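Local coordinates for protein serine hydrolase CCSP0084 (Cycloclasticus sp. P1, PDB 4I3F) that probably hydrolyses carbon-carbon bonds of meta-cleavage products from aromatic degradation, and esters, as a serine hydrolase of the alpha/beta hydrolase fold, at residues L49-S53 against S125-T131; F183-L189 against G278-E284. One frame throughout, in Å; residues are numbered along the deposited sequence.

Contact 1: L49-S53 against S125-T131; sequences LLHGS and SMGGGVT
What is probably the nucleophile elbow of this alpha/beta hydrolase meets the end of a central strand here, Gly127 lying against Leu50 and His51. Ser125 has the strained backbone (phi 50°, psi -115°) expected of the nucleophile in the Gly-X-Ser-X-Gly pattern, so it is probably the catalytic serine. Gly127 has no side chain, and its backbone lies directly against the carbonyls of Leu50 and His51. Its CA is 3.3 Å from His51 O, a CA-H...O contact. Leu50 reaches over the first helical turn. Its CD1 lies 4.0 Å from Val130 CG1 and 3.8 Å from Thr131 OG1. That hydroxyl is turned back on its own helix and donates to Gly127 O at 2.8 Å. Thr131 N reaches the same oxygen from the opposite face of the carbonyl plane. In the conformer given, one of two, the Met126 chain bends so that its CE lies 3.6 Å from both His51 O and Gly52 O. Ser53 OG lies 3.6 Å from Met126 CB and is hydrogen-bonded to Trp165. Strand 46-50 pairs with strand 119-124 through Leu50, while Trp103 of helix 96-113 packs on Met126 and Val130.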
loop_
_atom_site.group_PDB
_atom_site.type_symbol
_atom_site.label_atom_id
_atom_site.label_comp_id
_atom_site.label_asym_id
_atom_site.label_seq_id
_atom_site.Cartn_x
_atom_site.Cartn_y
_atom_site.Cartn_z
ATOM N N LEU A 49 -7.710 -3.496 0.657
ATOM C CA LEU A 49 -6.479 -3.265 -0.101
ATOM C C LEU A 49 -5.923 -1.885 0.213
ATOM O O LEU A 49 -6.622 -0.876 0.058
ATOM C CB LEU A 49 -6.727 -3.398 -1.613
ATOM C CG LEU A 49 -7.140 -4.805 -2.063
ATOM C CD1 LEU A 49 -8.643 -4.868 -2.276
ATOM C CD2 LEU A 49 -6.397 -5.237 -3.315
ATOM N N LEU A 50 -4.666 -1.843 0.642
ATOM C CA LEU A 50 -4.045 -0.589 1.080
ATOM C C LEU A 50 -2.905 -0.207 0.143
ATOM O O LEU A 50 -1.917 -0.944 0.006
ATOM C CB LEU A 50 -3.546 -0.717 2.529
ATOM C CG LEU A 50 -4.599 -1.082 3.580
ATOM C CD1 LEU A 50 -3.995 -1.113 4.985
ATOM C CD2 LEU A 50 -5.762 -0.100 3.525
ATOM N N HIS A 51 -3.049 0.950 -0.502
ATOM C CA HIS A 51 -2.115 1.411 -1.531
ATOM C C HIS A 51 -0.771 1.927 -0.987
ATOM O O HIS A 51 -0.579 2.007 0.229
ATOM C CB HIS A 51 -2.795 2.492 -2.368
ATOM C CG HIS A 51 -3.012 3.780 -1.637
ATOM N ND1 HIS A 51 -4.264 4.245 -1.292
ATOM C CD2 HIS A 51 -2.135 4.724 -1.221
ATOM C CE1 HIS A 51 -4.143 5.411 -0.681
ATOM N NE2 HIS A 51 -2.863 5.721 -0.621
ATOM N N GLY A 52 0.152 2.254 -1.893
ATOM C CA GLY A 52 1.490 2.701 -1.526
ATOM C C GLY A 52 1.640 4.203 -1.377
ATOM O O GLY A 52 0.648 4.922 -1.265
ATOM N N SER A 53 2.878 4.693 -1.380
ATOM C CA SER A 53 3.110 6.103 -1.087
ATOM C C SER A 53 3.872 6.867 -2.173
ATOM O O SER A 53 4.672 7.757 -1.865
ATOM C CB SER A 53 3.828 6.252 0.261
ATOM O OG SER A 53 5.005 5.450 0.308
ATOM N N SER A 125 3.847 -1.466 -0.004
ATOM C CA SER A 125 4.795 -0.493 0.547
ATOM C C SER A 125 4.311 0.094 1.862
ATOM O O SER A 125 4.171 -0.613 2.859
ATOM C CB SER A 125 5.058 0.623 -0.468
ATOM O OG SER A 125 5.901 1.626 0.068
ATOM N N MET A 126 4.048 1.394 1.844
ATOM C CA MET A 126 3.501 2.078 3.009
ATOM C C MET A 126 2.261 1.367 3.519
ATOM O O MET A 126 2.114 1.150 4.723
ATOM C CB MET A 126 3.174 3.531 2.678
ATOM C CG MET A 126 2.550 4.313 3.831
ATOM S SD MET A 126 0.758 4.155 3.940
ATOM C CE MET A 126 0.238 4.817 2.355
ATOM N N GLY A 127 1.374 0.988 2.599
ATOM C CA GLY A 127 0.168 0.244 2.960
ATOM C C GLY A 127 0.467 -1.126 3.559
ATOM O O GLY A 127 -0.305 -1.634 4.386
ATOM N N GLY A 128 1.571 -1.737 3.134
ATOM C CA GLY A 128 2.033 -2.983 3.729
ATOM C C GLY A 128 2.543 -2.751 5.140
ATOM O O GLY A 128 2.371 -3.601 6.027
ATOM N N GLY A 129 3.191 -1.608 5.352
ATOM C CA GLY A 129 3.606 -1.232 6.697
ATOM C C GLY A 129 2.407 -1.041 7.612
ATOM O O GLY A 129 2.386 -1.542 8.749
ATOM N N VAL A 130 1.409 -0.314 7.124
ATOM C CA VAL A 130 0.171 -0.133 7.875
ATOM C C VAL A 130 -0.463 -1.487 8.174
ATOM O O VAL A 130 -0.969 -1.717 9.283
ATOM C CB VAL A 130 -0.828 0.790 7.122
ATOM C CG1 VAL A 130 -2.144 0.884 7.873
ATOM C CG2 VAL A 130 -0.226 2.188 6.954
ATOM N N THR A 131 -0.417 -2.393 7.194
ATOM C CA THR A 131 -0.931 -3.749 7.393
ATOM C C THR A 131 -0.227 -4.433 8.553
ATOM O O THR A 131 -0.875 -5.034 9.410
ATOM C CB THR A 131 -0.784 -4.612 6.122
ATOM O OG1 THR A 131 -1.578 -4.045 5.068
ATOM C CG2 THR A 131 -1.243 -6.036 6.386
#

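Contact 2: F183-L189 against G278-E284; sequences FLFDPSL and GHWVQIE
Phe183 and Trp280 form an offset stack. The Phe183 ring lies almost parallel to the five-membered ring of the indole, with planes at 3° and centroids 4.2 Å apart. Phe183 CB sits over the six-membered ring as a CH-pi contact, 3.5 Å from its centroid. One residue thus covers both halves of the indole face. CG of Phe183 stands anti to the carbonyl carbon (chi1 -83°), and this turns the ring across the indole. His279 completes the aromatic cluster from the side: its CD2 is at the edge of the Phe183 ring, 3.8 Å from Phe183 CE1. Phe253 stacks on Phe183 as well.

The hydrogen bonds across the contact join backbone to backbone and backbone to carboxylate. Trp280 N donates to Phe183 O at 3.1 Å, nearly straight and in the carbonyl plane. Glu284 receives two consecutive amides of the loop. Phe185 N binds its OE1 and Asp186 N binds its OE2, each at 2.7 Å and each on the syn lone pair. Gly278 N, from within segment 278-284, gives OE1 a second bond from above the carboxylate plane. On the loop side, Asp186 OD1 accepts from Ser188 N in an Asx turn, and also from Ser188 OG.

The apolar contacts are fewer. The Leu184 and Glu284 side chains slide past each other in opposite directions; Leu184 CD2 lies 4.3 Å from Ile283 CB. The Leu189 side chain crosses that of Glu284 at about a right angle, with Leu189 CD1 3.7 Å from Glu284 CG.

Three backbone N-H groups hold the Glu284 carboxylate and limit its rotation. They would be expected to stabilise its negative charge. The carboxylate, the Trp280 N-Phe183 O bond and the aromatic stack together tie the 183-189 loop to segment 278-284.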
loop_
_atom_site.group_PDB
_atom_site.type_symbol
_atom_site.label_atom_id
_atom_site.label_comp_id
_atom_site.label_asym_id
_atom_site.label_seq_id
_atom_site.Cartn_x
_atom_site.Cartn_y
_atom_site.Cartn_z
ATOM N N PHE A 183 9.195 2.822 -10.920
ATOM C CA PHE A 183 8.319 1.869 -10.254
ATOM C C PHE A 183 8.154 0.582 -11.057
ATOM O O PHE A 183 7.636 -0.414 -10.548
ATOM C CB PHE A 183 6.939 2.487 -9.999
ATOM C CG PHE A 183 6.873 3.334 -8.762
ATOM C CD1 PHE A 183 6.995 2.754 -7.505
ATOM C CD2 PHE A 183 6.674 4.703 -8.848
ATOM C CE1 PHE A 183 6.929 3.530 -6.355
ATOM C CE2 PHE A 183 6.611 5.488 -7.703
ATOM C CZ PHE A 183 6.729 4.900 -6.458
ATOM N N LEU A 184 8.577 0.606 -12.315
ATOM C CA LEU A 184 8.471 -0.571 -13.161
ATOM C C LEU A 184 9.852 -0.976 -13.666
ATOM O O LEU A 184 10.713 -0.121 -13.887
ATOM C CB LEU A 184 7.542 -0.289 -14.343
ATOM C CG LEU A 184 6.080 -0.081 -13.947
ATOM C CD1 LEU A 184 5.334 0.679 -15.012
ATOM C CD2 LEU A 184 5.424 -1.422 -13.717
ATOM N N PHE A 185 10.063 -2.279 -13.834
ATOM C CA PHE A 185 11.292 -2.766 -14.448
ATOM C C PHE A 185 11.268 -2.529 -15.961
ATOM O O PHE A 185 12.297 -2.193 -16.558
ATOM C CB PHE A 185 11.499 -4.256 -14.148
ATOM C CG PHE A 185 12.726 -4.829 -14.800
ATOM C CD1 PHE A 185 13.962 -4.747 -14.175
ATOM C CD2 PHE A 185 12.644 -5.437 -16.047
ATOM C CE1 PHE A 185 15.102 -5.271 -14.792
ATOM C CE2 PHE A 185 13.771 -5.955 -16.666
ATOM C CZ PHE A 185 15.001 -5.873 -16.030
ATOM N N ASP A 186 10.096 -2.715 -16.573
ATOM C CA ASP A 186 9.893 -2.415 -17.993
ATOM C C ASP A 186 8.804 -1.359 -18.114
ATOM O O ASP A 186 7.620 -1.682 -18.128
ATOM C CB ASP A 186 9.511 -3.679 -18.783
ATOM C CG ASP A 186 9.153 -3.387 -20.243
ATOM O OD1 ASP A 186 9.380 -2.258 -20.711
ATOM O OD2 ASP A 186 8.652 -4.302 -20.936
ATOM N N PRO A 187 9.207 -0.083 -18.208
ATOM C CA PRO A 187 8.261 1.038 -18.224
ATOM C C PRO A 187 7.263 0.982 -19.388
ATOM O O PRO A 187 6.188 1.557 -19.269
ATOM C CB PRO A 187 9.170 2.263 -18.380
ATOM C CG PRO A 187 10.513 1.820 -17.928
ATOM C CD PRO A 187 10.607 0.368 -18.289
ATOM N N SER A 188 7.608 0.306 -20.480
ATOM C CA SER A 188 6.719 0.224 -21.643
ATOM C C SER A 188 5.380 -0.465 -21.336
ATOM O O SER A 188 4.412 -0.323 -22.083
ATOM C CB SER A 188 7.415 -0.505 -22.792
ATOM O OG SER A 188 7.396 -1.903 -22.580
ATOM N N LEU A 189 5.329 -1.206 -20.233
ATOM C CA LEU A 189 4.106 -1.892 -19.817
ATOM C C LEU A 189 3.034 -0.871 -19.464
ATOM O O LEU A 189 1.837 -1.165 -19.458
ATOM C CB LEU A 189 4.392 -2.799 -18.618
ATOM C CG LEU A 189 5.102 -4.109 -18.966
ATOM C CD1 LEU A 189 5.396 -4.935 -17.722
ATOM C CD2 LEU A 189 4.276 -4.904 -19.960
ATOM N N GLY A 278 9.529 -4.474 -11.174
ATOM C CA GLY A 278 9.700 -3.286 -10.360
ATOM C C GLY A 278 8.799 -3.284 -9.148
ATOM O O GLY A 278 7.984 -4.194 -8.950
ATOM N N HIS A 279 8.949 -2.252 -8.322
ATOM C CA HIS A 279 8.150 -2.131 -7.102
ATOM C C HIS A 279 6.651 -2.396 -7.275
ATOM O O HIS A 279 6.035 -3.056 -6.432
ATOM C CB HIS A 279 8.341 -0.765 -6.444
ATOM C CG HIS A 279 7.609 -0.647 -5.146
ATOM N ND1 HIS A 279 7.936 -1.409 -4.043
ATOM C CD2 HIS A 279 6.520 0.080 -4.796
ATOM C CE1 HIS A 279 7.103 -1.125 -3.057
ATOM N NE2 HIS A 279 6.229 -0.230 -3.490
ATOM N N TRP A 280 6.061 -1.866 -8.344
ATOM C CA TRP A 280 4.637 -2.092 -8.616
ATOM C C TRP A 280 4.401 -3.464 -9.236
ATOM O O TRP A 280 4.085 -3.555 -10.427
ATOM C CB TRP A 280 4.098 -1.026 -9.571
ATOM C CG TRP A 280 3.858 0.311 -8.933
ATOM C CD1 TRP A 280 3.786 0.584 -7.593
ATOM C CD2 TRP A 280 3.662 1.558 -9.609
ATOM N NE1 TRP A 280 3.558 1.925 -7.401
ATOM C CE2 TRP A 280 3.479 2.546 -8.622
ATOM C CE3 TRP A 280 3.623 1.936 -10.954
ATOM C CZ2 TRP A 280 3.256 3.889 -8.939
ATOM C CZ3 TRP A 280 3.402 3.272 -11.268
ATOM C CH2 TRP A 280 3.225 4.230 -10.264
ATOM N N VAL A 281 4.551 -4.513 -8.428
ATOM C CA VAL A 281 4.383 -5.897 -8.879
ATOM C C VAL A 281 3.004 -6.096 -9.494
ATOM O O VAL A 281 2.856 -6.812 -10.486
ATOM C CB VAL A 281 4.546 -6.899 -7.704
ATOM C CG1 VAL A 281 4.372 -8.323 -8.187
ATOM C CG2 VAL A 281 5.915 -6.744 -7.034
ATOM N N GLN A 282 2.001 -5.439 -8.911
ATOM C CA GLN A 282 0.614 -5.614 -9.329
ATOM C C GLN A 282 0.297 -4.983 -10.683
ATOM O O GLN A 282 -0.717 -5.318 -11.303
ATOM C CB GLN A 282 -0.344 -5.089 -8.245
ATOM C CG GLN A 282 -0.732 -3.611 -8.350
ATOM C CD GLN A 282 0.356 -2.628 -7.913
ATOM O OE1 GLN A 282 1.527 -2.981 -7.757
ATOM N NE2 GLN A 282 -0.043 -1.374 -7.721
ATOM N N ILE A 283 1.156 -4.069 -11.139
ATOM C CA ILE A 283 1.012 -3.470 -12.459
ATOM C C ILE A 283 1.921 -4.175 -13.462
ATOM O O ILE A 283 1.522 -4.422 -14.596
ATOM C CB ILE A 283 1.376 -1.961 -12.459
ATOM C CG1 ILE A 283 0.613 -1.202 -11.376
ATOM C CG2 ILE A 283 1.120 -1.340 -13.842
ATOM C CD1 ILE A 283 -0.873 -1.243 -11.537
ATOM N N GLU A 284 3.144 -4.496 -13.047
ATOM C CA GLU A 284 4.101 -5.120 -13.965
ATOM C C GLU A 284 3.657 -6.526 -14.334
ATOM O O GLU A 284 3.695 -6.912 -15.502
ATOM C CB GLU A 284 5.496 -5.170 -13.335
ATOM C CG GLU A 284 6.609 -5.623 -14.284
ATOM C CD GLU A 284 7.722 -4.591 -14.390
ATOM O OE1 GLU A 284 7.980 -3.901 -13.382
ATOM O OE2 GLU A 284 8.327 -4.474 -15.471
#

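In the fold
The two contacts follow one another along the chain: contact 1 closes before contact 2 opens. Their centres are about 17 Å apart. Contact 1 lies close to the centre of the chain, where strands 46-50 and 119-124 run side by side in the mixed sheet. Contact 2 lies farther out, joining the loop between helices 173-182 and 194-206 to the loop and short helix 281-284 that follow strand 269-274, the last strand of that sheet. They touch through Ser125 CB and His279 NE2, 3.4 Å apart. His279 also hydrogen-bonds Asp251. Ser125, His279 and Asp251 are thus arranged as in the catalytic triad of this fold, probably the active site.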